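Local coordinates for 6-aminohexanoate-dimer hydrolase (PDB 4GB7), which is a putative 6-aminohexanoate-dimer hydrolase that probably cleaves amide or ester bonds as a serine hydrolase of the beta-lactamase clan, at residues Ala82-Asp87 / Ala414-Lys419; Phe89-Arg94 / Lys102-Asp107; Thr110-Val115 / Ala305-Met310; Thr378-Ile381 / Lys386-Ile389. One frame throughout, in Å; residues are numbered along the deposited sequence.

Interaction 1 of 4, residues Ala82-Asp87 / Ala414-Lys419; sequences ALQNLD and AHHLEK
Gln84 and Leu86, in the loop ahead of strand 90-92, meet His416 and Leu417 where helix 402-417 ends. The direct touches are van der Waals. Leu417 CD2 lies 3.4 Å from Gln84 NE2, the two side chains running past each other in opposite directions. One methyl of Leu86, CD2, packs obliquely on the imidazole, 4.0 Å from His416 CD2. The amide plane of Gln84 is turned 43° from that ring, and its OE1 stays 3.8 Å from His416 NE2.

Water carries the polar side. The chain of Gln84, extended beyond CG, brings its amide across to the helix end, where OE1 takes two waters and NE2 gives one weak bond. One molecule lies in the plane of the imidazole at its edge, 2.7 Å from His416 NE2, and donates to OE1. A second donates to OE1 and to His416 O, and accepts weakly from Lys419 NZ. The third donates to Leu417 O at 2.8 Å and accepts from Lys419 NZ and, weakly, Gln84 NE2.

The last helical turn supplies two of the acceptors, His416 O and Leu417 O. Lys419, with positive phi (61°), closes it in a Schellman motif. Phe89 meets the His416 ring edge-to-face. Water bridges, rather than direct polar bonds, therefore tie this loop to the C-terminal helix, with one methyl each of Leu86 and Leu417 filling in beside ring and amide.

Interaction 2 of 4, residues Phe89-Arg94 / Lys102-Asp107; sequences FAVQRR and KELLDD
Leu104, on helix 101-107, reaches across to Val91 and Arg93 of the strand 90-92 region and divides its two methyls between them. Its CB leaves the helix toward the strand, and CG stands opposite the backbone N (chi1 172°), which carries the fork outward. At the tip, CD2 presses on Val91, 3.5 Å from CG1 and so tighter than usual for two carbons, while CB and CG2 of the valine follow a little farther off. One methyl thus meets the whole isopropyl group, the two side chains crossing at about a right angle. The other methyl, CD1, lies 3.5 Å from Arg93 NH1, approaching the guanidinium obliquely as the arginine slides past in the opposite direction.

Beyond the leucine, Arg93 NH1 donates to a water 2.8 Å away, at the edge of the guanidinium and in its plane; that water donates to Asp107 OD2 at 2.9 Å. Val405 and Met409 of helix 402-417 also pack on Val91, and Thr99 on Leu104. The close fit of Leu104 on Val91 makes the hold between hairpin and helix mainly apolar. Separately, the water bridge between the opposite charges of Arg93 and Asp107 probably adds some electrostatic help on its exposed side.

Interaction 3 of 4, residues Thr110-Val115 / Ala305-Met310; sequences TDAFVV and ATARDM
The start of helix 307-318 lies against strand 110-117 with Ala112 and Ala307 nearest in the backbone, their CA atoms 6.6 Å apart. Small side chains make this close approach possible. Ala307 CB points at the strand and touches two residues on the same face of it: Ala112 CB at 3.8 Å and Val114 CG2 at 3.5 Å. The valine does its touching with one branch; CG1 is opposite the backbone N (chi1 174°), which leaves CG2 beside that N and facing the helix. The same methyl comes near the backbone of the next helical residue, 4.4 Å from Arg308 N. The side chain of Phe113 points away from helix 307-318 and packs on Met409 and Tyr410 of helix 402-417. The strand is therefore packed by helices on both faces.

Polar groups fix the helix start and its flank. Thr306 is the N-cap, its OG1 accepting from Asp309 N at 3.3 Å with an N-H...O angle of 150°, while its carbonyl O accepts from Met310 N (a selenomethionine) at 3.0 Å. The guanidinium of Arg308 forms salt bridges with Glu132, Glu124 and Glu284, outside the contact of the two segments. On the strand, Asp111 and Ala112 both face Phe392, forming a classic beta bulge, and Asp111 is bridged to Arg54. Two alanine methyls let the capped helix start sit close on the central sheet, by dispersion contact alone, while the carboxylates around Arg308 hold its flank.

Interaction 4 of 4, residues Thr378-Ile381 / Lys386-Ile389; sequences TLYI and KMVI
Tyr380 N donates to Ile389 O at 2.9 Å with an N-H...O angle of 162°, and the reciprocal bond, Ile389 N to Tyr380 O, is equally short and straighter at 170°. Together they make Tyr380 and Ile389 an antiparallel hydrogen-bonded pair, with Ile381 and Val388 the neighbouring non-hydrogen-bonded pair. Each carbonyl has a further CA-H...O contact: Val388 CA lies 3.4 Å from Tyr380 O, and Leu379 CA lies 3.6 Å from Ile389 O. The strands run almost exactly antiparallel, as the two arms of a beta hairpin. At the turn, Lys386 and Met387 both face Asp382 in a G1 beta bulge, Lys386 with positive phi.

The side chains divide between the two faces. On one, the methyl CE of Met387, a selenomethionine, meets the edge of the Tyr380 ring near its plane, 3.7 Å from CE2. A bend at the last torsion of Met387 (chi3 67°) brings this methyl round to the ring. Ile389 CB sits beside Tyr380 CB at 4.3 Å, oblique to the ring. Tyr410 of helix 402-417 packs on this face too, and Tyr380 OH is hydrogen-bonded to Asn364. On the other face, Leu379 CD1 touches Val388 CG1 at 3.9 Å, the two side chains crossing at a slant, with helix 307-318 packing on Leu379 and Ile381. Paired amides thus satisfy one another inside the sheet while its two apolar faces bind a helix each.

Overall arrangement
The contacts lie in and around a five-stranded antiparallel sheet flanked by helices, as in the beta-lactamase clan. Interactions 3 and 4, with centres about 11 Å apart, share neighbouring strands 110-117 and 387-393; Phe113 CE1 packs 3.7 Å from Ile389 CG2. Interaction 1 reaches this sheet where Leu417 CD1 lies 3.8 Å from Val115 CG1, and Ala414 lies on Met387. Interaction 2 joins interaction 1 through a probable hydrogen bond of 3.1 Å between Asp87 O and Lys102 N, and interaction 3 through Leu105 and Phe113, but does not touch interaction 4. None contains Ser140, Lys143 or Tyr249, whose SxxK-like pattern probably marks the active site; the contacts belong to the scaffold of the domain, not to that probable site.

Interaction 1 of 4, residues Ala82-Asp87 / Ala414-Lys419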
# COMPACT_ATOMS: atom_id res chain seq x y z
N ALA A 82 14.70 -5.06 20.81
CA ALA A 82 15.72 -6.00 21.05
C ALA A 82 16.65 -5.91 19.82
O ALA A 82 16.66 -6.76 18.92
CB ALA A 82 15.15 -7.39 21.20
N LEU A 83 17.45 -4.86 19.84
CA LEU A 83 18.22 -4.46 18.66
C LEU A 83 19.31 -5.45 18.31
O LEU A 83 20.01 -6.00 19.18
CB LEU A 83 18.79 -3.07 18.85
CG LEU A 83 17.83 -1.87 18.94
CD1 LEU A 83 18.68 -0.62 18.86
CD2 LEU A 83 16.74 -1.85 17.85
N GLN A 84 19.43 -5.67 17.00
CA GLN A 84 20.54 -6.39 16.41
C GLN A 84 21.01 -5.59 15.21
O GLN A 84 20.22 -5.20 14.38
CB GLN A 84 20.15 -7.76 15.96
CG GLN A 84 19.78 -8.72 17.05
CD GLN A 84 19.52 -10.10 16.46
OE1 GLN A 84 20.36 -10.65 15.72
NE2 GLN A 84 18.35 -10.64 16.73
N ASN A 85 22.32 -5.37 15.10
CA ASN A 85 22.81 -4.60 14.00
C ASN A 85 22.96 -5.51 12.78
O ASN A 85 23.88 -6.35 12.73
CB ASN A 85 24.17 -3.95 14.30
CG ASN A 85 24.56 -2.96 13.23
OD1 ASN A 85 24.02 -3.01 12.14
ND2 ASN A 85 25.49 -2.05 13.54
N LEU A 86 22.06 -5.32 11.81
CA LEU A 86 22.06 -6.11 10.57
C LEU A 86 22.81 -5.43 9.42
O LEU A 86 22.68 -5.85 8.29
CB LEU A 86 20.63 -6.39 10.12
CG LEU A 86 19.83 -7.19 11.18
CD1 LEU A 86 18.40 -7.37 10.69
CD2 LEU A 86 20.41 -8.56 11.56
N ASP A 87 23.60 -4.40 9.70
CA ASP A 87 24.18 -3.64 8.61
C ASP A 87 25.00 -4.56 7.68
O ASP A 87 25.02 -4.34 6.46
CB ASP A 87 25.15 -2.58 9.11
CG ASP A 87 24.47 -1.39 9.72
OD1 ASP A 87 23.25 -1.20 9.51
OD2 ASP A 87 25.20 -0.64 10.43
N ALA A 414 14.48 -13.46 8.38
CA ALA A 414 13.65 -14.23 9.30
C ALA A 414 14.40 -15.45 9.87
O ALA A 414 14.36 -15.74 11.07
CB ALA A 414 12.36 -14.69 8.58
N HIS A 415 15.04 -16.23 9.00
CA HIS A 415 15.69 -17.46 9.46
C HIS A 415 16.87 -17.13 10.38
O HIS A 415 17.16 -17.85 11.32
CB HIS A 415 16.16 -18.28 8.28
CG HIS A 415 15.04 -18.88 7.49
ND1 HIS A 415 15.24 -19.55 6.34
CD2 HIS A 415 13.66 -18.83 7.69
CE1 HIS A 415 14.03 -19.97 5.88
NE2 HIS A 415 13.08 -19.51 6.69
N HIS A 416 17.57 -16.04 10.09
CA HIS A 416 18.63 -15.54 10.97
C HIS A 416 18.13 -15.16 12.35
O HIS A 416 18.71 -15.56 13.36
CB HIS A 416 19.34 -14.39 10.31
CG HIS A 416 20.36 -13.72 11.18
ND1 HIS A 416 21.59 -14.22 11.37
CD2 HIS A 416 20.29 -12.55 11.89
CE1 HIS A 416 22.28 -13.40 12.17
NE2 HIS A 416 21.49 -12.38 12.50
N LEU A 417 17.02 -14.42 12.41
CA LEU A 417 16.43 -13.98 13.66
C LEU A 417 15.87 -15.16 14.45
O LEU A 417 15.82 -15.13 15.69
CB LEU A 417 15.34 -12.93 13.38
CG LEU A 417 15.81 -11.59 12.81
CD1 LEU A 417 14.61 -10.71 12.57
CD2 LEU A 417 16.84 -10.88 13.68
N GLU A 418 15.43 -16.20 13.75
CA GLU A 418 14.93 -17.40 14.38
C GLU A 418 16.06 -18.34 14.82
O GLU A 418 15.79 -19.35 15.39
CB GLU A 418 13.93 -18.12 13.44
CG GLU A 418 12.59 -17.43 13.23
CD GLU A 418 11.68 -17.53 14.45
OE1 GLU A 418 11.06 -18.59 14.61
OE2 GLU A 418 11.59 -16.56 15.24
N LYS A 419 17.31 -17.97 14.53
CA LYS A 419 18.51 -18.73 14.85
C LYS A 419 18.54 -20.10 14.20
O LYS A 419 18.97 -21.08 14.81
CB LYS A 419 18.75 -18.76 16.38
CG LYS A 419 18.84 -17.35 16.95
CD LYS A 419 19.38 -17.30 18.38
CE LYS A 419 19.13 -15.97 19.05
NZ LYS A 419 19.50 -14.80 18.21
O HOH W 1 16.93 -13.13 17.33
O HOH W 2 19.62 -13.71 15.57
O HOH W 3 22.53 -10.35 13.99

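Interaction 2 of 4, residues Phe89-Arg94 / Lys102-Asp107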
# COMPACT_ATOMS: atom_id res chain seq x y z
N PHE A 89 24.73 -7.89 7.45
CA PHE A 89 24.05 -9.10 7.09
C PHE A 89 24.25 -9.38 5.58
O PHE A 89 24.07 -8.48 4.72
CB PHE A 89 22.59 -9.02 7.44
CG PHE A 89 21.85 -10.30 7.16
CD1 PHE A 89 21.94 -11.35 8.04
CD2 PHE A 89 21.11 -10.47 5.99
CE1 PHE A 89 21.23 -12.51 7.82
CE2 PHE A 89 20.43 -11.64 5.76
CZ PHE A 89 20.51 -12.66 6.68
N ALA A 90 24.68 -10.60 5.27
CA ALA A 90 24.98 -10.96 3.87
C ALA A 90 23.70 -11.32 3.15
O ALA A 90 23.05 -12.30 3.49
CB ALA A 90 26.01 -12.05 3.74
N VAL A 91 23.33 -10.46 2.20
CA VAL A 91 22.19 -10.66 1.34
C VAL A 91 22.63 -11.35 0.06
O VAL A 91 23.60 -10.93 -0.59
CB VAL A 91 21.50 -9.32 0.96
CG1 VAL A 91 20.30 -9.56 0.04
CG2 VAL A 91 21.10 -8.56 2.25
N GLN A 92 21.93 -12.41 -0.30
CA GLN A 92 22.28 -13.08 -1.55
C GLN A 92 21.64 -12.34 -2.74
O GLN A 92 20.43 -12.43 -2.94
CB GLN A 92 21.92 -14.56 -1.53
CG GLN A 92 22.68 -15.32 -0.44
CD GLN A 92 22.27 -16.78 -0.36
OE1 GLN A 92 22.76 -17.60 -1.14
NE2 GLN A 92 21.36 -17.13 0.61
N ARG A 93 22.44 -11.64 -3.54
CA ARG A 93 21.88 -11.07 -4.78
C ARG A 93 21.39 -12.27 -5.63
O ARG A 93 20.30 -12.29 -6.20
CB ARG A 93 22.95 -10.36 -5.61
CG ARG A 93 23.54 -9.14 -5.01
CD ARG A 93 24.30 -8.41 -6.08
NE ARG A 93 24.97 -7.27 -5.51
CZ ARG A 93 24.42 -6.07 -5.37
NH1 ARG A 93 23.15 -5.84 -5.79
NH2 ARG A 93 25.13 -5.09 -4.83
N ARG A 94 22.23 -13.30 -5.66
CA ARG A 94 21.94 -14.59 -6.22
C ARG A 94 22.89 -15.57 -5.46
O ARG A 94 23.79 -15.14 -4.68
CB ARG A 94 22.13 -14.57 -7.74
CG ARG A 94 23.57 -14.57 -8.14
CD ARG A 94 23.76 -14.19 -9.59
NE ARG A 94 25.19 -14.10 -9.89
CZ ARG A 94 25.67 -13.51 -10.98
NH1 ARG A 94 24.85 -13.00 -11.88
NH2 ARG A 94 26.98 -13.45 -11.18
N LYS A 102 22.96 -3.10 4.53
CA LYS A 102 22.76 -1.65 4.57
C LYS A 102 23.18 -1.00 3.24
O LYS A 102 22.49 -0.14 2.72
CB LYS A 102 23.48 -1.00 5.78
CG LYS A 102 23.20 0.50 5.99
CD LYS A 102 24.19 1.11 7.00
CE LYS A 102 24.06 2.62 7.21
NZ LYS A 102 25.21 3.15 8.02
N GLU A 103 24.34 -1.39 2.69
CA GLU A 103 24.75 -0.85 1.42
C GLU A 103 23.83 -1.20 0.28
O GLU A 103 23.60 -0.36 -0.60
CB GLU A 103 26.15 -1.35 1.11
CG GLU A 103 27.22 -0.57 1.85
CD GLU A 103 27.42 0.81 1.25
OE1 GLU A 103 28.14 0.88 0.21
OE2 GLU A 103 26.85 1.81 1.76
N LEU A 104 23.25 -2.39 0.32
CA LEU A 104 22.32 -2.85 -0.75
C LEU A 104 21.04 -1.97 -0.68
O LEU A 104 20.57 -1.44 -1.69
CB LEU A 104 21.96 -4.32 -0.59
CG LEU A 104 20.85 -4.91 -1.51
CD1 LEU A 104 21.36 -5.03 -2.94
CD2 LEU A 104 20.43 -6.25 -0.95
N LEU A 105 20.51 -1.80 0.52
CA LEU A 105 19.37 -0.91 0.69
C LEU A 105 19.61 0.49 0.12
O LEU A 105 18.80 1.02 -0.61
CB LEU A 105 18.92 -0.86 2.16
CG LEU A 105 18.46 -2.12 2.88
CD1 LEU A 105 18.35 -1.90 4.39
CD2 LEU A 105 17.12 -2.61 2.33
N ASP A 106 20.75 1.07 0.46
CA ASP A 106 21.07 2.44 0.05
C ASP A 106 21.23 2.49 -1.49
O ASP A 106 20.79 3.45 -2.12
CB ASP A 106 22.38 2.91 0.77
CG ASP A 106 22.58 4.42 0.74
OD1 ASP A 106 21.66 5.18 0.50
OD2 ASP A 106 23.74 4.89 0.97
N ASP A 107 21.88 1.45 -2.06
CA ASP A 107 22.18 1.39 -3.48
C ASP A 107 20.87 1.36 -4.29
O ASP A 107 20.83 1.77 -5.45
CB ASP A 107 23.01 0.15 -3.83
CG ASP A 107 23.61 0.22 -5.24
OD1 ASP A 107 24.13 1.29 -5.62
OD2 ASP A 107 23.58 -0.80 -5.96
O HOH W 4 22.01 -3.29 -6.02

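Interaction 3 of 4, residues Thr110-Val115 / Ala305-Met310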
# COMPACT_ATOMS: atom_id res chain seq x y z
N THR A 110 16.56 2.97 -0.93
CA THR A 110 15.75 2.80 0.25
C THR A 110 15.85 4.07 1.14
O THR A 110 16.91 4.68 1.29
CB THR A 110 16.22 1.59 1.06
OG1 THR A 110 16.15 0.41 0.24
CG2 THR A 110 15.49 1.46 2.46
N ASP A 111 14.72 4.48 1.67
CA ASP A 111 14.65 5.60 2.63
C ASP A 111 14.49 5.14 4.08
O ASP A 111 14.99 5.83 4.98
CB ASP A 111 13.49 6.55 2.28
CG ASP A 111 13.68 7.28 0.97
OD1 ASP A 111 14.80 7.71 0.64
OD2 ASP A 111 12.69 7.44 0.25
N ALA A 112 13.73 4.05 4.29
CA ALA A 112 13.50 3.47 5.60
C ALA A 112 13.37 1.98 5.53
O ALA A 112 12.75 1.44 4.62
CB ALA A 112 12.25 4.06 6.25
N PHE A 113 13.92 1.33 6.54
CA PHE A 113 13.87 -0.11 6.64
C PHE A 113 13.69 -0.45 8.11
O PHE A 113 14.50 -0.06 8.93
CB PHE A 113 15.10 -0.73 6.02
CG PHE A 113 15.04 -2.21 5.89
CD1 PHE A 113 14.30 -2.80 4.87
CD2 PHE A 113 15.69 -3.05 6.79
CE1 PHE A 113 14.25 -4.17 4.74
CE2 PHE A 113 15.68 -4.41 6.63
CZ PHE A 113 14.93 -4.98 5.63
N VAL A 114 12.58 -1.10 8.44
CA VAL A 114 12.25 -1.47 9.81
C VAL A 114 11.94 -2.97 9.89
O VAL A 114 11.08 -3.48 9.12
CB VAL A 114 11.05 -0.67 10.31
CG1 VAL A 114 10.59 -1.15 11.69
CG2 VAL A 114 11.33 0.85 10.30
N VAL A 115 12.57 -3.64 10.85
CA VAL A 115 12.36 -5.06 11.13
C VAL A 115 11.89 -5.24 12.59
O VAL A 115 12.54 -4.82 13.54
CB VAL A 115 13.62 -5.91 10.91
CG1 VAL A 115 13.31 -7.40 11.16
CG2 VAL A 115 14.25 -5.64 9.54
N ALA A 305 2.81 7.78 5.68
CA ALA A 305 2.92 7.39 7.10
C ALA A 305 4.38 7.20 7.47
O ALA A 305 5.24 7.08 6.58
CB ALA A 305 2.13 6.13 7.39
N THR A 306 4.67 7.15 8.75
CA THR A 306 6.05 6.82 9.16
C THR A 306 6.27 5.29 9.19
O THR A 306 5.31 4.49 9.23
CB THR A 306 6.42 7.39 10.54
OG1 THR A 306 5.76 6.63 11.55
CG2 THR A 306 6.15 8.90 10.66
N ALA A 307 7.52 4.88 9.11
CA ALA A 307 7.87 3.47 8.99
C ALA A 307 7.52 2.68 10.25
O ALA A 307 6.98 1.55 10.14
CB ALA A 307 9.36 3.28 8.66
N ARG A 308 7.84 3.23 11.42
CA ARG A 308 7.47 2.57 12.65
C ARG A 308 5.96 2.48 12.80
O ARG A 308 5.48 1.50 13.33
CB ARG A 308 8.06 3.26 13.88
CG ARG A 308 9.54 2.94 14.01
CD ARG A 308 10.12 3.29 15.38
NE ARG A 308 9.95 4.68 15.70
CZ ARG A 308 10.80 5.68 15.41
NH1 ARG A 308 10.49 6.91 15.77
NH2 ARG A 308 11.95 5.46 14.78
N ASP A 309 5.24 3.49 12.34
CA ASP A 309 3.80 3.43 12.45
C ASP A 309 3.24 2.33 11.54
O ASP A 309 2.31 1.61 11.93
CB ASP A 309 3.14 4.80 12.16
CG ASP A 309 3.26 5.76 13.37
OD1 ASP A 309 3.60 5.26 14.48
OD2 ASP A 309 2.97 6.96 13.25
N MSE A 310 3.77 2.20 10.35
CA MSE A 310 3.39 1.10 9.48
C MSE A 310 3.74 -0.24 10.10
O MSE A 310 2.99 -1.18 9.97
CB MSE A 310 4.03 1.18 8.12
CG MSE A 310 3.44 2.22 7.27
SE MSE A 310 1.52 1.94 6.94
CE MSE A 310 1.43 0.00 6.99

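Interaction 4 of 4, residues Thr378-Ile381 / Lys386-Ile389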
# COMPACT_ATOMS: atom_id res chain seq x y z
N THR A 378 7.18 -1.76 0.57
CA THR A 378 6.68 -3.06 0.98
C THR A 378 6.25 -3.03 2.45
O THR A 378 6.99 -2.50 3.29
CB THR A 378 7.73 -4.19 0.83
OG1 THR A 378 8.23 -4.22 -0.52
CG2 THR A 378 7.13 -5.58 1.20
N LEU A 379 5.08 -3.60 2.71
CA LEU A 379 4.74 -4.10 4.05
C LEU A 379 4.66 -5.60 3.97
O LEU A 379 3.79 -6.15 3.24
CB LEU A 379 3.41 -3.54 4.56
CG LEU A 379 2.92 -4.05 5.90
CD1 LEU A 379 3.87 -3.82 7.09
CD2 LEU A 379 1.53 -3.44 6.16
N TYR A 380 5.49 -6.27 4.71
CA TYR A 380 5.68 -7.75 4.60
C TYR A 380 5.47 -8.38 5.99
O TYR A 380 6.11 -7.98 6.98
CB TYR A 380 7.09 -8.02 4.09
CG TYR A 380 7.51 -9.48 4.02
CD1 TYR A 380 7.32 -10.26 2.86
CD2 TYR A 380 8.14 -10.10 5.09
CE1 TYR A 380 7.72 -11.59 2.79
CE2 TYR A 380 8.55 -11.42 5.03
CZ TYR A 380 8.36 -12.16 3.86
OH TYR A 380 8.78 -13.46 3.78
N ILE A 381 4.57 -9.36 6.07
CA ILE A 381 4.24 -9.99 7.33
C ILE A 381 4.52 -11.47 7.20
O ILE A 381 3.96 -12.14 6.31
CB ILE A 381 2.75 -9.76 7.69
CG1 ILE A 381 2.47 -8.21 7.69
CG2 ILE A 381 2.44 -10.46 9.01
CD1 ILE A 381 1.05 -7.87 7.93
N LYS A 386 7.07 -14.73 12.92
CA LYS A 386 6.52 -13.64 13.71
C LYS A 386 7.30 -12.34 13.44
O LYS A 386 7.78 -11.70 14.36
CB LYS A 386 6.50 -14.06 15.19
CG LYS A 386 5.60 -15.26 15.45
CD LYS A 386 6.17 -16.23 16.49
CE LYS A 386 7.38 -17.04 16.00
NZ LYS A 386 8.62 -16.81 16.82
N MSE A 387 7.46 -11.99 12.16
CA MSE A 387 8.26 -10.87 11.73
C MSE A 387 7.47 -9.94 10.84
O MSE A 387 6.63 -10.38 10.04
CB MSE A 387 9.52 -11.36 11.00
CG MSE A 387 10.44 -10.28 10.63
SE MSE A 387 11.93 -10.89 9.51
CE MSE A 387 10.71 -11.29 8.01
N VAL A 388 7.65 -8.65 11.07
CA VAL A 388 7.12 -7.59 10.21
C VAL A 388 8.31 -6.83 9.61
O VAL A 388 9.22 -6.43 10.34
CB VAL A 388 6.25 -6.62 10.99
CG1 VAL A 388 5.76 -5.43 10.14
CG2 VAL A 388 5.08 -7.35 11.63
N ILE A 389 8.25 -6.57 8.30
CA ILE A 389 9.20 -5.67 7.65
C ILE A 389 8.43 -4.56 6.96
O ILE A 389 7.45 -4.80 6.24
CB ILE A 389 10.12 -6.40 6.70
CG1 ILE A 389 11.03 -7.39 7.49
CG2 ILE A 389 10.92 -5.45 5.80
CD1 ILE A 389 12.04 -8.11 6.62